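Local coordinates for alcohol dehydrogenase superfamily protein (Novosphingobium aromaticivorans, PDB 3GAZ) that probably works as an NADP-dependent oxidoreductase of the medium-chain alcohol dehydrogenase superfamily, although its substrate is not established, at residues Asn45-Asp48 with Ala49-Arg52; Val134-Thr137 with Ala138-Leu142; Leu187-Val190 with Arg191-Ala195; Arg202-Glu205 with Asp206-Ala209; Glu210-Gly214 with Gln215-Leu219. All blocks are in the same frame, centred on the assembly; numbering follows the deposited sequence.

Interaction 1 of 5, residues Asn45-Asp48 with Ala49-Arg52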
loop_
_atom_site.group_PDB
_atom_site.type_symbol
_atom_site.label_atom_id
_atom_site.label_comp_id
_atom_site.label_asym_id
_atom_site.label_seq_id
_atom_site.Cartn_x
_atom_site.Cartn_y
_atom_site.Cartn_z
ATOM N N ASN A 45 11.834 -3.708 -13.728
ATOM C CA ASN A 45 11.604 -2.346 -14.193
ATOM C C ASN A 45 12.480 -1.418 -13.364
ATOM O O ASN A 45 12.716 -1.667 -12.182
ATOM C CB ASN A 45 10.129 -1.943 -14.043
ATOM C CG ASN A 45 9.217 -2.658 -15.035
ATOM O OD1 ASN A 45 8.475 -3.573 -14.670
ATOM N ND2 ASN A 45 9.272 -2.243 -16.296
ATOM N N PRO A 46 12.992 -0.344 -13.981
ATOM C CA PRO A 46 13.847 0.614 -13.279
ATOM C C PRO A 46 13.269 1.076 -11.939
ATOM O O PRO A 46 14.007 1.234 -10.967
ATOM C CB PRO A 46 13.970 1.759 -14.279
ATOM C CG PRO A 46 13.920 1.049 -15.597
ATOM C CD PRO A 46 12.786 0.068 -15.380
ATOM N N LEU A 47 11.954 1.290 -11.884
ATOM C CA LEU A 47 11.325 1.747 -10.642
ATOM C C LEU A 47 11.644 0.844 -9.450
ATOM O O LEU A 47 11.799 1.328 -8.331
ATOM C CB LEU A 47 9.804 1.853 -10.805
ATOM C CG LEU A 47 9.061 2.451 -9.605
ATOM C CD1 LEU A 47 9.520 3.889 -9.392
ATOM C CD2 LEU A 47 7.551 2.402 -9.840
ATOM N N ASP A 48 11.740 -0.464 -9.688
ATOM C CA ASP A 48 12.045 -1.415 -8.616
ATOM C C ASP A 48 13.331 -1.018 -7.882
ATOM O O ASP A 48 13.416 -1.118 -6.654
ATOM C CB ASP A 48 12.219 -2.840 -9.171
ATOM C CG ASP A 48 10.995 -3.337 -9.936
ATOM O OD1 ASP A 48 9.870 -2.889 -9.644
ATOM O OD2 ASP A 48 11.158 -4.197 -10.825
ATOM N N ALA A 49 14.329 -0.578 -8.644
ATOM C CA ALA A 49 15.608 -0.172 -8.071
ATOM C C ALA A 49 15.449 1.102 -7.256
ATOM O O ALA A 49 16.082 1.262 -6.217
ATOM C CB ALA A 49 16.643 0.032 -9.177
ATOM N N LYS A 50 14.603 2.011 -7.728
ATOM C CA LYS A 50 14.375 3.249 -7.001
ATOM C C LYS A 50 13.714 2.900 -5.672
ATOM O O LYS A 50 14.009 3.506 -4.639
ATOM C CB LYS A 50 13.479 4.193 -7.804
ATOM C CG LYS A 50 13.232 5.515 -7.098
ATOM C CD LYS A 50 12.216 6.383 -7.834
ATOM C CE LYS A 50 12.878 7.434 -8.703
ATOM N NZ LYS A 50 11.864 8.404 -9.217
ATOM N N ILE A 51 12.822 1.913 -5.703
ATOM C CA ILE A 51 12.136 1.470 -4.497
ATOM C C ILE A 51 13.123 0.776 -3.552
ATOM O O ILE A 51 13.058 0.946 -2.333
ATOM C CB ILE A 51 10.974 0.493 -4.840
ATOM C CG1 ILE A 51 9.840 1.258 -5.531
ATOM C CG2 ILE A 51 10.453 -0.171 -3.567
ATOM C CD1 ILE A 51 8.788 0.357 -6.172
ATOM N N ARG A 52 14.037 -0.007 -4.121
ATOM C CA ARG A 52 15.040 -0.717 -3.332
ATOM C C ARG A 52 15.902 0.286 -2.570
ATOM O O ARG A 52 16.289 0.048 -1.424
ATOM C CB ARG A 52 15.932 -1.557 -4.249
ATOM C CG ARG A 52 17.044 -2.297 -3.534
ATOM C CD ARG A 52 18.001 -2.922 -4.535
ATOM N NE ARG A 52 19.018 -3.742 -3.887
ATOM C CZ ARG A 52 20.109 -4.198 -4.497
ATOM N NH1 ARG A 52 20.326 -3.910 -5.773
ATOM N NH2 ARG A 52 20.982 -4.946 -3.834
#
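Leu47 and Ile51, one turn apart on the short helix 46-52, touch through their branched ends: CG of Leu47 lies 4.0 Å from CD1 of Ile51, the two side chains slanting across one another. Leu47 also meets Lys50, but through hydrocarbon, its CD1 lying against CD of the lysine. The first torsion of the leucine (chi1 -174°) helps, laying its branch beside the carbonyl carbon. Under this apolar patch Ile51 N donates to Leu47 O at 2.9 Å, approaching almost along the C=O axis.

Asp48 faces two ways. Its carbonyl continues the helix, accepting from Arg52 N at 2.8 Å, whereas its carboxylate turns back (chi1 -57°) to the start of the helix. There OD2 accepts from Asn45 N at 3.0 Å, from above the carboxylate plane, and is also bonded to the hydroxyl of Tyr315 in helix 311-319.

Ala49 marks the tight opening turn. Its N donates to Pro46 O at 3.0 Å with a bent N-H...O angle of 130°, and its CB sits 3.4 Å from the same oxygen, which Lys50 N reaches only weakly. Pro46 and Ala49 pack on Val318 and Leu319, so this face of a helix in the GroES-like region lies against helix 311-319.

The chemistry divides the helix: leucine and isoleucine shield a backbone bond, while OD2 of the buried aspartate is satisfied by a backbone N-H and a tyrosine hydroxyl. The aspartate's charge, close to the helix N-terminus, would probably be further eased by the peptide dipoles.

Interaction 2 of 5, residues Val134-Thr137 with Ala138-Leu142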
loop_
_atom_site.group_PDB
_atom_site.type_symbol
_atom_site.label_atom_id
_atom_site.label_comp_id
_atom_site.label_asym_id
_atom_site.label_seq_id
_atom_site.Cartn_x
_atom_site.Cartn_y
_atom_site.Cartn_z
ATOM N N VAL A 134 5.151 -1.766 -19.213
ATOM C CA VAL A 134 5.452 -0.911 -20.348
ATOM C C VAL A 134 4.348 -0.886 -21.397
ATOM O O VAL A 134 4.105 0.157 -21.996
ATOM C CB VAL A 134 6.819 -1.272 -21.014
ATOM C CG1 VAL A 134 7.943 -1.112 -19.991
ATOM C CG2 VAL A 134 6.792 -2.678 -21.586
ATOM N N PHE A 135 3.671 -2.012 -21.619
ATOM C CA PHE A 135 2.586 -2.030 -22.602
ATOM C C PHE A 135 1.446 -1.137 -22.117
ATOM O O PHE A 135 0.922 -0.304 -22.860
ATOM C CB PHE A 135 2.031 -3.444 -22.814
ATOM C CG PHE A 135 0.945 -3.506 -23.860
ATOM C CD1 PHE A 135 1.265 -3.689 -25.204
ATOM C CD2 PHE A 135 -0.390 -3.297 -23.510
ATOM C CE1 PHE A 135 0.272 -3.657 -26.191
ATOM C CE2 PHE A 135 -1.396 -3.261 -24.489
ATOM C CZ PHE A 135 -1.062 -3.442 -25.834
ATOM N N ILE A 136 1.056 -1.335 -20.863
ATOM C CA ILE A 136 -0.013 -0.553 -20.261
ATOM C C ILE A 136 0.354 0.933 -20.265
ATOM O O ILE A 136 -0.488 1.787 -20.535
ATOM C CB ILE A 136 -0.283 -1.025 -18.813
ATOM C CG1 ILE A 136 -0.950 -2.403 -18.844
ATOM C CG2 ILE A 136 -1.157 -0.019 -18.077
ATOM C CD1 ILE A 136 -1.113 -3.040 -17.479
ATOM N N THR A 137 1.615 1.235 -19.977
ATOM C CA THR A 137 2.065 2.618 -19.956
ATOM C C THR A 137 1.931 3.211 -21.358
ATOM O O THR A 137 1.378 4.300 -21.535
ATOM C CB THR A 137 3.529 2.713 -19.475
ATOM O OG1 THR A 137 3.617 2.228 -18.127
ATOM C CG2 THR A 137 4.020 4.151 -19.523
ATOM N N ALA A 138 2.417 2.477 -22.355
ATOM C CA ALA A 138 2.346 2.922 -23.744
ATOM C C ALA A 138 0.901 3.091 -24.204
ATOM O O ALA A 138 0.564 4.055 -24.902
ATOM C CB ALA A 138 3.054 1.918 -24.645
ATOM N N TRP A 139 0.050 2.153 -23.808
ATOM C CA TRP A 139 -1.358 2.176 -24.193
ATOM C C TRP A 139 -2.146 3.330 -23.573
ATOM O O TRP A 139 -2.959 3.969 -24.250
ATOM C CB TRP A 139 -2.018 0.849 -23.820
ATOM C CG TRP A 139 -3.432 0.718 -24.298
ATOM C CD1 TRP A 139 -4.558 1.206 -23.696
ATOM C CD2 TRP A 139 -3.868 0.067 -25.497
ATOM N NE1 TRP A 139 -5.671 0.896 -24.449
ATOM C CE2 TRP A 139 -5.274 0.196 -25.557
ATOM C CE3 TRP A 139 -3.204 -0.616 -26.527
ATOM C CZ2 TRP A 139 -6.032 -0.331 -26.613
ATOM C CZ3 TRP A 139 -3.959 -1.143 -27.578
ATOM C CH2 TRP A 139 -5.359 -0.996 -27.607
ATOM N N GLU A 140 -1.919 3.602 -22.292
ATOM C CA GLU A 140 -2.650 4.683 -21.646
ATOM C C GLU A 140 -2.348 6.014 -22.313
ATOM O O GLU A 140 -3.215 6.878 -22.402
ATOM C CB GLU A 140 -2.314 4.767 -20.156
ATOM C CG GLU A 140 -2.614 3.488 -19.391
ATOM C CD GLU A 140 -2.777 3.719 -17.901
ATOM O OE1 GLU A 140 -1.996 4.510 -17.321
ATOM O OE2 GLU A 140 -3.686 3.096 -17.309
ATOM N N GLY A 141 -1.116 6.172 -22.790
ATOM C CA GLY A 141 -0.739 7.416 -23.432
ATOM C C GLY A 141 -1.229 7.536 -24.859
ATOM O O GLY A 141 -1.838 8.541 -25.240
ATOM N N LEU A 142 -0.974 6.498 -25.647
ATOM C CA LEU A 142 -1.353 6.478 -27.055
ATOM C C LEU A 142 -2.840 6.320 -27.339
ATOM O O LEU A 142 -3.355 6.915 -28.285
ATOM C CB LEU A 142 -0.608 5.359 -27.782
ATOM C CG LEU A 142 0.915 5.437 -27.869
ATOM C CD1 LEU A 142 1.451 4.131 -28.452
ATOM C CD2 LEU A 142 1.324 6.629 -28.720
#
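Helix 132-145, which runs up to the Rossmann-type domain just before its strand 153-157, illustrates how residues four apart pair along one helix: Phe135 and Trp139 form an aromatic pair on one flank. Both side chains start anti to their backbone N atoms (chi1 -178° and -174°), and they therefore lie side by side and point the same way. CZ of Phe135 comes within 3.6 Å of CE3 of Trp139. The ring planes are only 24° apart, but they are slid past each other, the phenyl centroid lying 5.7 Å from that of the indole six-membered ring, and overlap is slight. The backbone beneath is regular, with Trp139 N donating to Phe135 O at 2.8 Å.

One residue further on, the same spacing pairs Ile136 with Glu140. CG2 of Ile136 is 4.0 Å from CG of Glu140, and that CG presses to 3.0 Å from Ile136 O, the very oxygen that accepts from Glu140 N. The acid reaches on to Thr268, bonding through OE1. Thr137 turns its hydroxyl to Leu133 O and also bonds Thr268.

Ala138 offers only a methyl group, 3.4 Å from Val134 O, and packs against Val166 and Ile170 of helix 162-173. Phe135 also touches Ile170, and on helix 278-293 it meets Ala288, while Ile136 and Trp139 reach Met284.

At residues 140-142 the helix widens into a pi-type turn, and Gly141 N reaches Thr137 O only weakly, at 3.4 Å. Tyr221 OH also bonds this carbonyl, so a buried backbone acceptor with a poor helical partner remains satisfied by a side chain.

Interaction 3 of 5, residues Leu187-Val190 with Arg191-Ala195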
loop_
_atom_site.group_PDB
_atom_site.type_symbol
_atom_site.label_atom_id
_atom_site.label_comp_id
_atom_site.label_asym_id
_atom_site.label_seq_id
_atom_site.Cartn_x
_atom_site.Cartn_y
_atom_site.Cartn_z
ATOM N N LEU A 187 19.025 2.409 -33.190
ATOM C CA LEU A 187 18.504 2.898 -34.468
ATOM C C LEU A 187 18.119 1.769 -35.419
ATOM O O LEU A 187 17.106 1.844 -36.117
ATOM C CB LEU A 187 19.534 3.810 -35.146
ATOM C CG LEU A 187 19.818 5.128 -34.418
ATOM C CD1 LEU A 187 20.972 5.849 -35.096
ATOM C CD2 LEU A 187 18.565 5.997 -34.409
ATOM N N GLU A 188 18.938 0.725 -35.445
ATOM C CA GLU A 188 18.698 -0.417 -36.308
ATOM C C GLU A 188 17.477 -1.197 -35.831
ATOM O O GLU A 188 16.669 -1.667 -36.636
ATOM C CB GLU A 188 19.926 -1.325 -36.308
ATOM C CG GLU A 188 19.887 -2.383 -37.369
ATOM C CD GLU A 188 19.598 -1.793 -38.727
ATOM O OE1 GLU A 188 20.246 -0.787 -39.093
ATOM O OE2 GLU A 188 18.723 -2.337 -39.425
ATOM N N TYR A 189 17.357 -1.334 -34.515
ATOM C CA TYR A 189 16.239 -2.046 -33.914
ATOM C C TYR A 189 14.921 -1.342 -34.240
ATOM O O TYR A 189 13.942 -1.986 -34.621
ATOM C CB TYR A 189 16.424 -2.127 -32.393
ATOM C CG TYR A 189 15.191 -2.613 -31.668
ATOM C CD1 TYR A 189 14.816 -3.956 -31.705
ATOM C CD2 TYR A 189 14.361 -1.716 -30.998
ATOM C CE1 TYR A 189 13.639 -4.395 -31.096
ATOM C CE2 TYR A 189 13.179 -2.143 -30.387
ATOM C CZ TYR A 189 12.824 -3.480 -30.440
ATOM O OH TYR A 189 11.654 -3.901 -29.851
ATOM N N VAL A 190 14.903 -0.020 -34.088
ATOM C CA VAL A 190 13.706 0.773 -34.373
ATOM C C VAL A 190 13.305 0.649 -35.840
ATOM O O VAL A 190 12.120 0.516 -36.164
ATOM C CB VAL A 190 13.930 2.264 -34.025
ATOM C CG1 VAL A 190 12.759 3.108 -34.521
ATOM C CG2 VAL A 190 14.081 2.414 -32.521
ATOM N N ARG A 191 14.297 0.686 -36.723
ATOM C CA ARG A 191 14.044 0.560 -38.154
ATOM C C ARG A 191 13.366 -0.784 -38.411
ATOM O O ARG A 191 12.374 -0.861 -39.136
ATOM C CB ARG A 191 15.365 0.631 -38.927
ATOM C CG ARG A 191 15.220 0.629 -40.443
ATOM C CD ARG A 191 16.567 0.358 -41.108
ATOM N NE ARG A 191 17.054 -0.990 -40.809
ATOM C CZ ARG A 191 16.499 -2.105 -41.277
ATOM N NH1 ARG A 191 15.437 -2.040 -42.070
ATOM N NH2 ARG A 191 17.001 -3.291 -40.953
ATOM N N ASP A 192 13.906 -1.837 -37.800
ATOM C CA ASP A 192 13.366 -3.188 -37.942
ATOM C C ASP A 192 11.891 -3.283 -37.572
ATOM O O ASP A 192 11.127 -3.987 -38.233
ATOM C CB ASP A 192 14.163 -4.170 -37.080
ATOM C CG ASP A 192 15.144 -4.991 -37.889
ATOM O OD1 ASP A 192 14.689 -5.835 -38.692
ATOM O OD2 ASP A 192 16.367 -4.794 -37.726
ATOM N N LEU A 193 11.493 -2.586 -36.512
ATOM C CA LEU A 193 10.093 -2.607 -36.081
ATOM C C LEU A 193 9.155 -2.027 -37.135
ATOM O O LEU A 193 7.961 -2.310 -37.128
ATOM C CB LEU A 193 9.918 -1.833 -34.769
ATOM C CG LEU A 193 10.421 -2.503 -33.488
ATOM C CD1 LEU A 193 10.138 -1.590 -32.300
ATOM C CD2 LEU A 193 9.733 -3.855 -33.300
ATOM N N GLY A 194 9.699 -1.215 -38.038
ATOM C CA GLY A 194 8.880 -0.617 -39.077
ATOM C C GLY A 194 8.684 0.878 -38.899
ATOM O O GLY A 194 7.833 1.489 -39.547
ATOM N N ALA A 195 9.469 1.470 -38.007
ATOM C CA ALA A 195 9.384 2.899 -37.747
ATOM C C ALA A 195 10.581 3.594 -38.377
ATOM O O ALA A 195 11.613 2.965 -38.620
ATOM C CB ALA A 195 9.365 3.152 -36.249
#
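The ring of Tyr189 carries CG of Leu193 over one face, and the guanidinium of Arg191 takes OE2 of Glu188 at its edge; both lie on the last turns of helix 184-193 in the beta-alpha-beta unit that joins strands 177-182 and 196-199. The helix closes in a Schellman motif at Gly194.

On the aromatic side, CD1 of Leu193 lies 3.6 Å from CE2 of Tyr189, and the aliphatic branch slants across the ring. Arg300 makes a cation-pi contact with the same tyrosine, while His165 and Gln169 of helix 162-173 touch Tyr189 and Leu193.

The charged side is a small network. Glu188, whose chain bends at the CB-CG bond (chi2 51°), brings OE2 to 2.6 Å from NE of Arg191, only 3° out of the guanidinium plane. The same oxygen bonds NH2, at a modelled separation so short that its exact length is doubtful. One carboxylate oxygen thus receives two N-H groups, and the carboxylate and guanidinium planes are inclined by 44°. OD2 of Asp192 stands 3.6 Å from NH2 of Arg191, well out of its plane, which adds a long, purely electrostatic attraction. This oxygen is also only 3.8 Å from Glu188 OE2, and the arginine between the two acids probably offsets their repulsion.

At the helix end Gly194, with positive phi, lets its N return to Arg191 O at 2.9 Å, while Ala195 N reaches Val190 O weakly. The hydrophobic contact usual across a Schellman motif is present too: CG1 of Val190 meets CB of Ala195 at 3.8 Å.

Interaction 4 of 5, residues Arg202-Glu205 with Asp206-Ala209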
loop_
_atom_site.group_PDB
_atom_site.type_symbol
_atom_site.label_atom_id
_atom_site.label_comp_id
_atom_site.label_asym_id
_atom_site.label_seq_id
_atom_site.Cartn_x
_atom_site.Cartn_y
_atom_site.Cartn_z
ATOM N N ARG A 202 19.818 14.597 -32.896
ATOM C CA ARG A 202 19.301 15.614 -33.804
ATOM C C ARG A 202 18.258 16.499 -33.125
ATOM O O ARG A 202 17.588 16.072 -32.188
ATOM C CB ARG A 202 18.699 14.940 -35.039
ATOM C CG ARG A 202 19.709 14.119 -35.833
ATOM C CD ARG A 202 19.037 13.334 -36.937
ATOM N NE ARG A 202 18.336 14.197 -37.881
ATOM C CZ ARG A 202 17.505 13.751 -38.817
ATOM N NH1 ARG A 202 17.276 12.451 -38.929
ATOM N NH2 ARG A 202 16.900 14.603 -39.634
ATOM N N GLU A 203 18.132 17.736 -33.598
ATOM C CA GLU A 203 17.169 18.680 -33.039
ATOM C C GLU A 203 15.777 18.439 -33.620
ATOM O O GLU A 203 15.638 17.983 -34.758
ATOM C CB GLU A 203 17.602 20.120 -33.325
ATOM C CG GLU A 203 18.941 20.518 -32.716
ATOM C CD GLU A 203 18.958 20.417 -31.198
ATOM O OE1 GLU A 203 18.058 20.990 -30.547
ATOM O OE2 GLU A 203 19.879 19.770 -30.655
ATOM N N PRO A 204 14.726 18.748 -32.841
ATOM C CA PRO A 204 13.342 18.560 -33.284
ATOM C C PRO A 204 13.048 19.308 -34.580
ATOM O O PRO A 204 12.440 18.757 -35.496
ATOM C CB PRO A 204 12.524 19.098 -32.106
ATOM C CG PRO A 204 13.424 18.864 -30.927
ATOM C CD PRO A 204 14.765 19.289 -31.471
ATOM N N GLU A 205 13.489 20.564 -34.651
ATOM C CA GLU A 205 13.257 21.376 -35.840
ATOM C C GLU A 205 13.864 20.729 -37.072
ATOM O O GLU A 205 13.338 20.865 -38.176
ATOM C CB GLU A 205 13.838 22.785 -35.666
ATOM C CG GLU A 205 15.271 22.821 -35.169
ATOM C CD GLU A 205 15.356 23.117 -33.687
ATOM O OE1 GLU A 205 14.677 22.422 -32.902
ATOM O OE2 GLU A 205 16.103 24.045 -33.305
ATOM N N ASP A 206 14.965 20.013 -36.882
ATOM C CA ASP A 206 15.628 19.358 -37.997
ATOM C C ASP A 206 14.917 18.079 -38.434
ATOM O O ASP A 206 14.626 17.918 -39.621
ATOM C CB ASP A 206 17.093 19.070 -37.656
ATOM C CG ASP A 206 17.875 20.334 -37.327
ATOM O OD1 ASP A 206 17.488 21.416 -37.815
ATOM O OD2 ASP A 206 18.880 20.250 -36.590
ATOM N N TYR A 207 14.625 17.165 -37.508
ATOM C CA TYR A 207 13.935 15.953 -37.939
ATOM C C TYR A 207 12.477 16.213 -38.302
ATOM O O TYR A 207 11.897 15.473 -39.095
ATOM C CB TYR A 207 14.066 14.801 -36.920
ATOM C CG TYR A 207 13.648 15.059 -35.489
ATOM C CD1 TYR A 207 14.607 15.166 -34.474
ATOM C CD2 TYR A 207 12.301 15.109 -35.129
ATOM C CE1 TYR A 207 14.232 15.304 -33.134
ATOM C CE2 TYR A 207 11.913 15.250 -33.792
ATOM C CZ TYR A 207 12.884 15.343 -32.803
ATOM O OH TYR A 207 12.503 15.453 -31.486
ATOM N N ALA A 208 11.888 17.272 -37.749
ATOM C CA ALA A 208 10.506 17.621 -38.080
ATOM C C ALA A 208 10.487 18.136 -39.521
ATOM O O ALA A 208 9.545 17.883 -40.284
ATOM C CB ALA A 208 9.980 18.705 -37.134
ATOM N N ALA A 209 11.538 18.862 -39.892
ATOM C CA ALA A 209 11.643 19.398 -41.246
ATOM C C ALA A 209 11.804 18.266 -42.263
ATOM O O ALA A 209 11.122 18.237 -43.279
ATOM C CB ALA A 209 12.824 20.353 -41.339
HETATM O O HOH W 1 19.923 18.180 -35.659
#
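Pro204 and Tyr207 supply the main apolar contact at the start of helix 204-212. The proline CA stands over one face of the tyrosine ring, a CH-pi interaction 3.5 Å from the centroid and 20° off the ring normal, with CB and CG extending toward CZ and OH. The ring gets there because Tyr207 CG takes the crowded position between N and the carbonyl carbon (chi1 54°), folding the side chain back beneath the first turn. The guanidinium of Arg202 lays one face over Tyr207 CB, offset toward its rim, with NH2 3.9 Å from CB and its plane perpendicular to the ring; the charge itself is met by Glu210, in a salt bridge from NH2. Replacing Tyr207 by an alanine would probably leave the Pro204 CA without the ring face it rests on and open a gap beneath the first turn.

Among the polar contacts, Glu203 is the N-cap residue; its carbonyl accepts from Tyr207 N at 3.0 Å in a nearly straight bond, and weakly from Asp206 N. Arg202 O meets the tyrosine ring edge, 3.6 Å from CE1. A water accepts from Glu203 N at 2.8 Å and donates to OD2 of Asp206, tying the acid to the backbone before the helix.

In the fold, Pro204 rests on Ala231, Ser234 and Ala235 of helix 227-235. Tyr207 also touches Ala235 and sends its hydroxyl to a weak bond with Gln157 of strand 153-157.

Interaction 5 of 5, residues Glu210-Gly214 with Gln215-Leu219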
loop_
_atom_site.group_PDB
_atom_site.type_symbol
_atom_site.label_atom_id
_atom_site.label_comp_id
_atom_site.label_asym_id
_atom_site.label_seq_id
_atom_site.Cartn_x
_atom_site.Cartn_y
_atom_site.Cartn_z
ATOM N N GLU A 210 12.703 17.328 -41.980
ATOM C CA GLU A 210 12.951 16.214 -42.892
ATOM C C GLU A 210 11.770 15.270 -43.075
ATOM O O GLU A 210 11.521 14.793 -44.180
ATOM C CB GLU A 210 14.156 15.382 -42.423
ATOM C CG GLU A 210 14.541 14.262 -43.400
ATOM C CD GLU A 210 15.511 13.232 -42.817
ATOM O OE1 GLU A 210 16.141 13.501 -41.774
ATOM O OE2 GLU A 210 15.653 12.149 -43.420
ATOM N N HIS A 211 11.034 15.011 -42.000
ATOM C CA HIS A 211 9.935 14.053 -42.064
ATOM C C HIS A 211 8.490 14.540 -42.069
ATOM O O HIS A 211 7.588 13.766 -42.385
ATOM C CB HIS A 211 10.111 13.037 -40.932
ATOM C CG HIS A 211 11.416 12.308 -40.980
ATOM N ND1 HIS A 211 11.745 11.440 -41.999
ATOM C CD2 HIS A 211 12.480 12.329 -40.144
ATOM C CE1 HIS A 211 12.956 10.955 -41.787
ATOM N NE2 HIS A 211 13.424 11.478 -40.668
ATOM N N THR A 212 8.251 15.797 -41.716
ATOM C CA THR A 212 6.876 16.297 -41.689
ATOM C C THR A 212 6.738 17.627 -42.416
ATOM O O THR A 212 5.845 18.420 -42.121
ATOM C CB THR A 212 6.380 16.463 -40.238
ATOM O OG1 THR A 212 7.117 17.511 -39.589
ATOM C CG2 THR A 212 6.586 15.161 -39.463
ATOM N N ALA A 213 7.623 17.860 -43.376
ATOM C CA ALA A 213 7.599 19.102 -44.134
ATOM C C ALA A 213 7.641 20.285 -43.174
ATOM O O ALA A 213 7.100 21.351 -43.463
ATOM C CB ALA A 213 6.343 19.165 -45.007
ATOM N N GLY A 214 8.276 20.078 -42.025
ATOM C CA GLY A 214 8.405 21.132 -41.036
ATOM C C GLY A 214 7.161 21.444 -40.223
ATOM O O GLY A 214 7.161 22.398 -39.444
ATOM N N GLN A 215 6.111 20.646 -40.392
ATOM C CA GLN A 215 4.859 20.855 -39.667
ATOM C C GLN A 215 4.907 20.333 -38.231
ATOM O O GLN A 215 4.307 20.914 -37.322
ATOM C CB GLN A 215 3.701 20.151 -40.385
ATOM C CG GLN A 215 3.354 20.696 -41.761
ATOM C CD GLN A 215 3.009 22.169 -41.733
ATOM O OE1 GLN A 215 3.842 23.019 -42.048
ATOM N NE2 GLN A 215 1.780 22.482 -41.342
ATOM N N GLY A 216 5.626 19.235 -38.032
ATOM C CA GLY A 216 5.691 18.633 -36.714
ATOM C C GLY A 216 4.857 17.367 -36.765
ATOM O O GLY A 216 4.322 17.022 -37.819
ATOM N N PHE A 217 4.728 16.684 -35.632
ATOM C CA PHE A 217 3.976 15.432 -35.559
ATOM C C PHE A 217 2.629 15.585 -34.838
ATOM O O PHE A 217 2.519 16.350 -33.883
ATOM C CB PHE A 217 4.817 14.380 -34.826
ATOM C CG PHE A 217 6.190 14.178 -35.412
ATOM C CD1 PHE A 217 6.424 13.175 -36.350
ATOM C CD2 PHE A 217 7.247 15.001 -35.035
ATOM C CE1 PHE A 217 7.695 12.997 -36.903
ATOM C CE2 PHE A 217 8.518 14.831 -35.582
ATOM C CZ PHE A 217 8.742 13.829 -36.517
ATOM N N ASP A 218 1.615 14.846 -35.289
ATOM C CA ASP A 218 0.294 14.906 -34.659
ATOM C C ASP A 218 0.361 14.475 -33.194
ATOM O O ASP A 218 -0.302 15.053 -32.328
ATOM C CB ASP A 218 -0.702 13.983 -35.367
ATOM C CG ASP A 218 -0.951 14.369 -36.811
ATOM O OD1 ASP A 218 -1.181 15.567 -37.082
ATOM O OD2 ASP A 218 -0.932 13.465 -37.673
ATOM N N LEU A 219 1.170 13.452 -32.926
ATOM C CA LEU A 219 1.303 12.918 -31.574
ATOM C C LEU A 219 2.755 12.640 -31.189
ATOM O O LEU A 219 3.493 12.021 -31.950
ATOM C CB LEU A 219 0.486 11.622 -31.470
ATOM C CG LEU A 219 0.462 10.835 -30.157
ATOM C CD1 LEU A 219 -0.053 11.714 -29.015
ATOM C CD2 LEU A 219 -0.441 9.615 -30.342
#
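Thr212 holds the following loop with both branches of its side chain. Its OG1 accepts from Gly216 N at 2.8 Å, and its methyl CG2 rests over one face of the Phe217 ring, a CH-pi contact 3.8 Å from the centroid and 22° off the normal. The nearest ring atom is CE1, 3.5 Å from CG2. With chi1 at 67°, the hydroxyl lies between N and the carbonyl carbon and the methyl lies beside N, which directs the hydroxyl to Gly216 N and the methyl to the ring.

The backbone of the threonine supplies the next bond: Gln215 N donates to Thr212 O at 2.8 Å, from above the carbonyl plane, closing a type I' beta turn over Ala213 and Gly214, both with positive phi. CB of Gln215 packs 3.3 Å from that oxygen. At the backbone angles of Gly216 any CB would run into the preceding carbonyl.

Further out, Ala208 O accepts from the Thr212 hydroxyl and probably from Gly214 N. A valine in place of Thr212 would probably leave both Gly216 N and Ala208 O without the hydroxyl that joins them. The Phe217 ring is set by Phe179, whose ring meets it obliquely, and by Thr153 and Leu155 of strand 153-157.

Such a tight turn, returning the chain from helix 204-212 to the parallel strand 217-222, belongs to the beta-alpha-beta crossover from the third to the fourth strand of a Rossmann-type sheet.

Overall arrangement
The five local contacts follow one another along the chain, yet several join in space. Interactions 4 and 5 share helix 204-212, with centres 9 Å apart, linked by the salt bridge from Arg202 NH2 to Glu210 OE1 and by packing of Tyr207 CD2 on Phe217 CE2 at 3.8 Å. Interaction 3, in the same Rossmann-type domain, stays about 8 Å from both at the nearest atoms. Interaction 2 meets interaction 5 where Leu142 CD2 touches Leu219 CD2 at 3.8 Å, and meets interaction 1 where Asn45 packs on Val134. A bound calcium ion lies about 4 Å from the side chain of Pro46 and about 5 Å from that of Val134.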